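Long-range contacts in imidazolonepropionase (Unidentified, PDB 2Q09), which hydrolyses the ring carbon-nitrogen bond of imidazolone-5-propanoate to give N-formimidoyl-L-glutamate, the third step of histidine degradation: residues G67-H72 / V135-I140; K60-T65 / F375-C380. All blocks are in the same frame, centred on the assembly; numbering follows the deposited sequence.

Contact 1: residues G67-H72 / V135-I140; sequences GLIDCH and VTTVEI. With FE (Fe (III) ion), chain B.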
loop_
_atom_site.group_PDB
_atom_site.type_symbol
_atom_site.label_atom_id
_atom_site.label_comp_id
_atom_site.label_asym_id
_atom_site.label_seq_id
_atom_site.Cartn_x
_atom_site.Cartn_y
_atom_site.Cartn_z
ATOM N N GLY A 67 7.543 4.592 -10.692
ATOM C CA GLY A 67 7.634 5.008 -9.303
ATOM C C GLY A 67 7.140 3.858 -8.450
ATOM O O GLY A 67 6.260 3.115 -8.883
ATOM N N LEU A 68 7.672 3.699 -7.245
ATOM C CA LEU A 68 7.238 2.595 -6.396
ATOM C C LEU A 68 5.878 2.902 -5.771
ATOM O O LEU A 68 5.507 4.067 -5.582
ATOM C CB LEU A 68 8.278 2.309 -5.310
ATOM C CG LEU A 68 9.724 2.128 -5.797
ATOM C CD1 LEU A 68 10.594 1.706 -4.622
ATOM C CD2 LEU A 68 9.795 1.096 -6.924
ATOM N N ILE A 69 5.139 1.840 -5.473
ATOM C CA ILE A 69 3.815 1.962 -4.888
ATOM C C ILE A 69 3.682 1.111 -3.622
ATOM O O ILE A 69 3.950 -0.092 -3.665
ATOM C CB ILE A 69 2.759 1.508 -5.921
ATOM C CG1 ILE A 69 2.922 2.332 -7.205
ATOM C CG2 ILE A 69 1.347 1.656 -5.363
ATOM C CD1 ILE A 69 2.053 1.861 -8.360
ATOM N N ASP A 70 3.261 1.740 -2.524
ATOM C CA ASP A 70 3.056 1.064 -1.230
ATOM C C ASP A 70 1.537 1.045 -1.056
ATOM O O ASP A 70 0.939 2.025 -0.608
ATOM C CB ASP A 70 3.718 1.877 -0.107
ATOM C CG ASP A 70 3.995 1.052 1.135
ATOM O OD1 ASP A 70 4.577 1.620 2.080
ATOM O OD2 ASP A 70 3.643 -0.148 1.169
ATOM N N CYS A 71 0.921 -0.077 -1.409
ATOM C CA CYS A 71 -0.532 -0.201 -1.398
ATOM C C CYS A 71 -1.250 -0.592 -0.113
ATOM O O CYS A 71 -2.450 -0.864 -0.152
ATOM C CB CYS A 71 -0.956 -1.171 -2.510
ATOM S SG CYS A 71 -0.399 -2.913 -2.272
ATOM N N HIS A 72 -0.547 -0.608 1.014
ATOM C CA HIS A 72 -1.178 -0.983 2.271
ATOM C C HIS A 72 -0.470 -0.373 3.473
ATOM O O HIS A 72 0.503 -0.934 3.975
ATOM C CB HIS A 72 -1.197 -2.511 2.392
ATOM C CG HIS A 72 -1.857 -3.023 3.639
ATOM N ND1 HIS A 72 -2.838 -3.989 3.614
ATOM C CD2 HIS A 72 -1.650 -2.733 4.946
ATOM C CE1 HIS A 72 -3.210 -4.272 4.850
ATOM N NE2 HIS A 72 -2.503 -3.524 5.677
ATOM N N VAL A 135 8.893 6.022 -3.455
ATOM C CA VAL A 135 7.453 5.758 -3.468
ATOM C C VAL A 135 6.725 6.980 -4.035
ATOM O O VAL A 135 6.885 8.091 -3.530
ATOM C CB VAL A 135 6.916 5.461 -2.056
ATOM C CG1 VAL A 135 5.399 5.260 -2.106
ATOM C CG2 VAL A 135 7.585 4.193 -1.496
ATOM N N THR A 136 5.934 6.776 -5.083
ATOM C CA THR A 136 5.219 7.882 -5.715
ATOM C C THR A 136 3.713 7.804 -5.511
ATOM O O THR A 136 2.994 8.766 -5.777
ATOM C CB THR A 136 5.548 7.951 -7.216
ATOM O OG1 THR A 136 5.358 6.660 -7.807
ATOM C CG2 THR A 136 6.995 8.393 -7.411
ATOM N N THR A 137 3.239 6.654 -5.043
ATOM C CA THR A 137 1.822 6.459 -4.737
ATOM C C THR A 137 1.752 5.635 -3.457
ATOM O O THR A 137 2.366 4.566 -3.363
ATOM C CB THR A 137 1.066 5.684 -5.841
ATOM O OG1 THR A 137 1.017 6.465 -7.040
ATOM C CG2 THR A 137 -0.363 5.380 -5.384
ATOM N N VAL A 138 1.026 6.136 -2.466
ATOM C CA VAL A 138 0.888 5.422 -1.202
ATOM C C VAL A 138 -0.584 5.334 -0.815
ATOM O O VAL A 138 -1.347 6.268 -1.043
ATOM C CB VAL A 138 1.680 6.123 -0.057
ATOM C CG1 VAL A 138 1.180 7.563 0.137
ATOM C CG2 VAL A 138 1.522 5.344 1.243
ATOM N N GLU A 139 -0.979 4.192 -0.261
ATOM C CA GLU A 139 -2.349 3.987 0.194
ATOM C C GLU A 139 -2.338 4.176 1.711
ATOM O O GLU A 139 -1.482 3.610 2.406
ATOM C CB GLU A 139 -2.817 2.570 -0.137
ATOM C CG GLU A 139 -4.288 2.298 0.218
ATOM C CD GLU A 139 -4.456 1.420 1.454
ATOM O OE1 GLU A 139 -3.513 1.336 2.280
ATOM O OE2 GLU A 139 -5.542 0.818 1.602
ATOM N N ILE A 140 -3.272 4.975 2.220
ATOM C CA ILE A 140 -3.359 5.239 3.650
ATOM C C ILE A 140 -4.759 4.910 4.160
ATOM O O ILE A 140 -5.762 5.369 3.605
ATOM C CB ILE A 140 -3.021 6.714 3.957
ATOM C CG1 ILE A 140 -1.613 7.035 3.445
ATOM C CG2 ILE A 140 -3.109 6.970 5.464
ATOM C CD1 ILE A 140 -1.207 8.506 3.617
HETATM FE FE FE B . -2.730 -3.385 7.843
HETATM O O HOH W 1 -1.843 -5.073 9.366
#

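Contact 2: residues K60-T65 / F375-C380; sequences KGKLVT and FLVWNC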
loop_
_atom_site.group_PDB
_atom_site.type_symbol
_atom_site.label_atom_id
_atom_site.label_comp_id
_atom_site.label_asym_id
_atom_site.label_seq_id
_atom_site.Cartn_x
_atom_site.Cartn_y
_atom_site.Cartn_z
ATOM N N LYS A 60 22.533 9.890 -19.134
ATOM C CA LYS A 60 23.756 9.137 -19.384
ATOM C C LYS A 60 23.678 7.637 -19.101
ATOM O O LYS A 60 24.621 7.050 -18.558
ATOM C CB LYS A 60 24.907 9.741 -18.576
ATOM C CG LYS A 60 25.103 11.243 -18.783
ATOM C CD LYS A 60 26.449 11.678 -18.215
ATOM C CE LYS A 60 26.666 13.181 -18.278
ATOM N NZ LYS A 60 25.939 13.910 -17.198
ATOM N N GLY A 61 22.565 7.016 -19.469
ATOM C CA GLY A 61 22.425 5.586 -19.268
ATOM C C GLY A 61 21.893 5.103 -17.930
ATOM O O GLY A 61 21.747 3.895 -17.746
ATOM N N LYS A 62 21.596 6.019 -17.007
ATOM C CA LYS A 62 21.083 5.622 -15.690
ATOM C C LYS A 62 19.797 4.817 -15.818
ATOM O O LYS A 62 18.961 5.064 -16.689
ATOM C CB LYS A 62 20.763 6.829 -14.802
ATOM C CG LYS A 62 21.833 7.887 -14.664
ATOM C CD LYS A 62 22.943 7.513 -13.709
ATOM C CE LYS A 62 23.602 8.786 -13.171
ATOM N NZ LYS A 62 23.950 9.741 -14.250
ATOM N N LEU A 63 19.635 3.869 -14.908
ATOM C CA LEU A 63 18.457 3.018 -14.864
ATOM C C LEU A 63 17.205 3.824 -14.496
ATOM O O LEU A 63 17.242 4.669 -13.594
ATOM C CB LEU A 63 18.669 1.935 -13.808
ATOM C CG LEU A 63 17.447 1.143 -13.348
ATOM C CD1 LEU A 63 16.998 0.184 -14.454
ATOM C CD2 LEU A 63 17.823 0.355 -12.072
ATOM N N VAL A 64 16.099 3.558 -15.184
ATOM C CA VAL A 64 14.846 4.231 -14.868
ATOM C C VAL A 64 13.775 3.166 -14.654
ATOM O O VAL A 64 13.738 2.160 -15.356
ATOM C CB VAL A 64 14.420 5.213 -15.989
ATOM C CG1 VAL A 64 14.253 4.474 -17.309
ATOM C CG2 VAL A 64 13.127 5.902 -15.608
ATOM N N THR A 65 12.919 3.385 -13.666
ATOM C CA THR A 65 11.856 2.436 -13.349
ATOM C C THR A 65 10.588 3.219 -13.023
ATOM O O THR A 65 10.618 4.426 -12.837
ATOM C CB THR A 65 12.167 1.599 -12.086
ATOM O OG1 THR A 65 12.071 2.441 -10.932
ATOM C CG2 THR A 65 13.573 1.025 -12.151
ATOM N N PHE A 375 7.950 8.073 -12.677
ATOM C CA PHE A 375 9.114 7.215 -12.825
ATOM C C PHE A 375 10.300 7.703 -12.016
ATOM O O PHE A 375 10.308 8.839 -11.512
ATOM C CB PHE A 375 9.481 7.072 -14.309
ATOM C CG PHE A 375 9.759 8.371 -15.005
ATOM C CD1 PHE A 375 11.023 8.949 -14.969
ATOM C CD2 PHE A 375 8.751 9.013 -15.716
ATOM C CE1 PHE A 375 11.286 10.141 -15.645
ATOM C CE2 PHE A 375 8.997 10.204 -16.395
ATOM C CZ PHE A 375 10.267 10.773 -16.357
ATOM N N LEU A 376 11.311 6.847 -11.903
ATOM C CA LEU A 376 12.487 7.159 -11.110
ATOM C C LEU A 376 13.792 6.884 -11.843
ATOM O O LEU A 376 13.916 5.877 -12.541
ATOM C CB LEU A 376 12.478 6.306 -9.840
ATOM C CG LEU A 376 11.154 6.174 -9.083
ATOM C CD1 LEU A 376 11.270 5.076 -8.039
ATOM C CD2 LEU A 376 10.803 7.522 -8.435
ATOM N N VAL A 377 14.767 7.765 -11.660
ATOM C CA VAL A 377 16.084 7.583 -12.257
ATOM C C VAL A 377 17.006 7.276 -11.084
ATOM O O VAL A 377 17.162 8.097 -10.176
ATOM C CB VAL A 377 16.584 8.849 -12.962
ATOM C CG1 VAL A 377 18.010 8.628 -13.465
ATOM C CG2 VAL A 377 15.668 9.194 -14.127
ATOM N N TRP A 378 17.608 6.090 -11.099
ATOM C CA TRP A 378 18.481 5.668 -10.009
ATOM C C TRP A 378 19.960 5.775 -10.318
ATOM O O TRP A 378 20.355 5.901 -11.476
ATOM C CB TRP A 378 18.199 4.219 -9.642
ATOM C CG TRP A 378 16.780 3.928 -9.298
ATOM C CD1 TRP A 378 15.772 3.590 -10.159
ATOM C CD2 TRP A 378 16.219 3.887 -7.985
ATOM N NE1 TRP A 378 14.616 3.335 -9.459
ATOM C CE2 TRP A 378 14.862 3.511 -8.120
ATOM C CE3 TRP A 378 16.732 4.138 -6.702
ATOM C CZ2 TRP A 378 14.013 3.362 -7.015
ATOM C CZ3 TRP A 378 15.886 3.989 -5.599
ATOM C CH2 TRP A 378 14.540 3.606 -5.768
ATOM N N ASN A 379 20.786 5.712 -9.280
ATOM C CA ASN A 379 22.219 5.758 -9.485
ATOM C C ASN A 379 22.787 4.343 -9.366
ATOM O O ASN A 379 23.995 4.147 -9.478
ATOM C CB ASN A 379 22.900 6.716 -8.497
ATOM C CG ASN A 379 22.748 6.283 -7.054
ATOM O OD1 ASN A 379 22.113 5.271 -6.749
ATOM N ND2 ASN A 379 23.335 7.057 -6.151
ATOM N N CYS A 380 21.917 3.358 -9.144
ATOM C CA CYS A 380 22.389 1.981 -9.061
ATOM C C CYS A 380 22.236 1.320 -10.432
ATOM O O CYS A 380 21.394 1.713 -11.241
ATOM C CB CYS A 380 21.653 1.194 -7.966
ATOM S SG CYS A 380 19.860 1.252 -8.001
HETATM O O HOH W 2 21.704 3.877 -12.781
#

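Contact 1: residues G67-H72 / V135-I140
L68 and D70 pair with T136, T137 and E139 through main-chain hydrogen bonds between two parallel strands. L68 O takes the N-H of T136, with T136 N at 2.8 Å. A weak second bond comes from T137 N, 3.5 Å from L68 O; this doubled grip marks a beta bulge that shifts the register by one residue. Beyond it, D70 N gives its hydrogen to T137 O (3.1 Å), and E139 N gives its own to D70 O (2.9 Å). G67 suits the bulge because a side chain there would run into T136 OG1, which already lies 3.2 Å from G67 CA.

These are neighbouring strands of the metal-dependent hydrolase TIM barrel. The first of them leads into the His-x-His motif of the amidohydrolases: H72 NE2 binds the iron(III) ion at 2.2 Å, with H74, H242 and D317 as fellow ligands, while D264 holds H72 ND1.

Among apolar contacts, branched I69 and T137 run side by side, with I69 CG2 4.1 Å from T137 CB, and the I69 side chain goes on to A354 and A355 of helix 352-357. On the other sheet face, V135 and L68 share L328 as a neighbour.

The acidic side chains find their polar partners elsewhere. D70 is held by the hydroxyls of S315 and S316. E139 leaves with CG anti to its N (chi1 -176°), then bends, which lays E139 CD against C71 O at 3.4 Å; its OE2 forms a hydrogen bond with the T172 hydroxyl and salt bridges with K141 and K240. An alanine at E139 would probably leave those two lysines without their shared carboxylate and open a gap beside C71 O.

Contact 2: residues K60-T65 / F375-C380
L63 N, W378 O and C380 O all grip water 2, which accepts from the first and donates to the two carbonyls; its bond to C380 O is 2.7 Å. The water stands between L63 N and W378 O, which do not bond directly, beside the direct bond from W378 N to L63 O. The antiparallel strands 63-65 and 375-378 belong to the small beta domain that accompanies the barrel in amidohydrolases. T65 and L376 form their hydrogen-bonded pair, with L376 N to T65 O at 2.7 Å and T65 N to L376 O at 2.9 Å, and direct their side chains to one face.

The side chains of T65 and W378 cross at about a right angle. The indole NE1-H points straight at T65 OG1 (3.1 Å, 172° at the hydrogen), and the oxygen lies in the ring plane. Threonine fits doubly, since its hydroxyl accepts the bond while its methyl CG2 packs 3.9 Å from the adjoining ring carbon, W378 CD1. L386 and L395 pack against other parts of the tryptophan.

The other face belongs to V64 and V377, a non-hydrogen-bonded pair. V64 CG2, anti to its backbone N, reaches obliquely to F375 CD1 (3.8 Å), and the F375 ring stacks edge-to-face with W9. At the more exposed end, K62 lends its aliphatic part: the end of the chain leads away, but CB, CG and CD pass W378 O, and K62 CB sits 3.6 Å from V377 CG1.

Both contacts use strand 63-73, contact 2 earlier and contact 1 farther along, so one strand runs from the small beta domain into the barrel. Along the chain, contact 1 is nested within the loop that contact 2 closes. The centre of contact 1 is about 5 Å from the centre of the chain, wholly buried; that of contact 2 is about 23 Å away, mostly buried but with a partly exposed lysine and a bridging water. Parallel pairing, buried carboxylates and a metal ligand mark the first, whereas antiparallel pairing, an indole and aliphatic packing mark the second, away from the metal and the inhibitor pocket. They meet at L376, whose CG lies 3.7 Å from G67 CA.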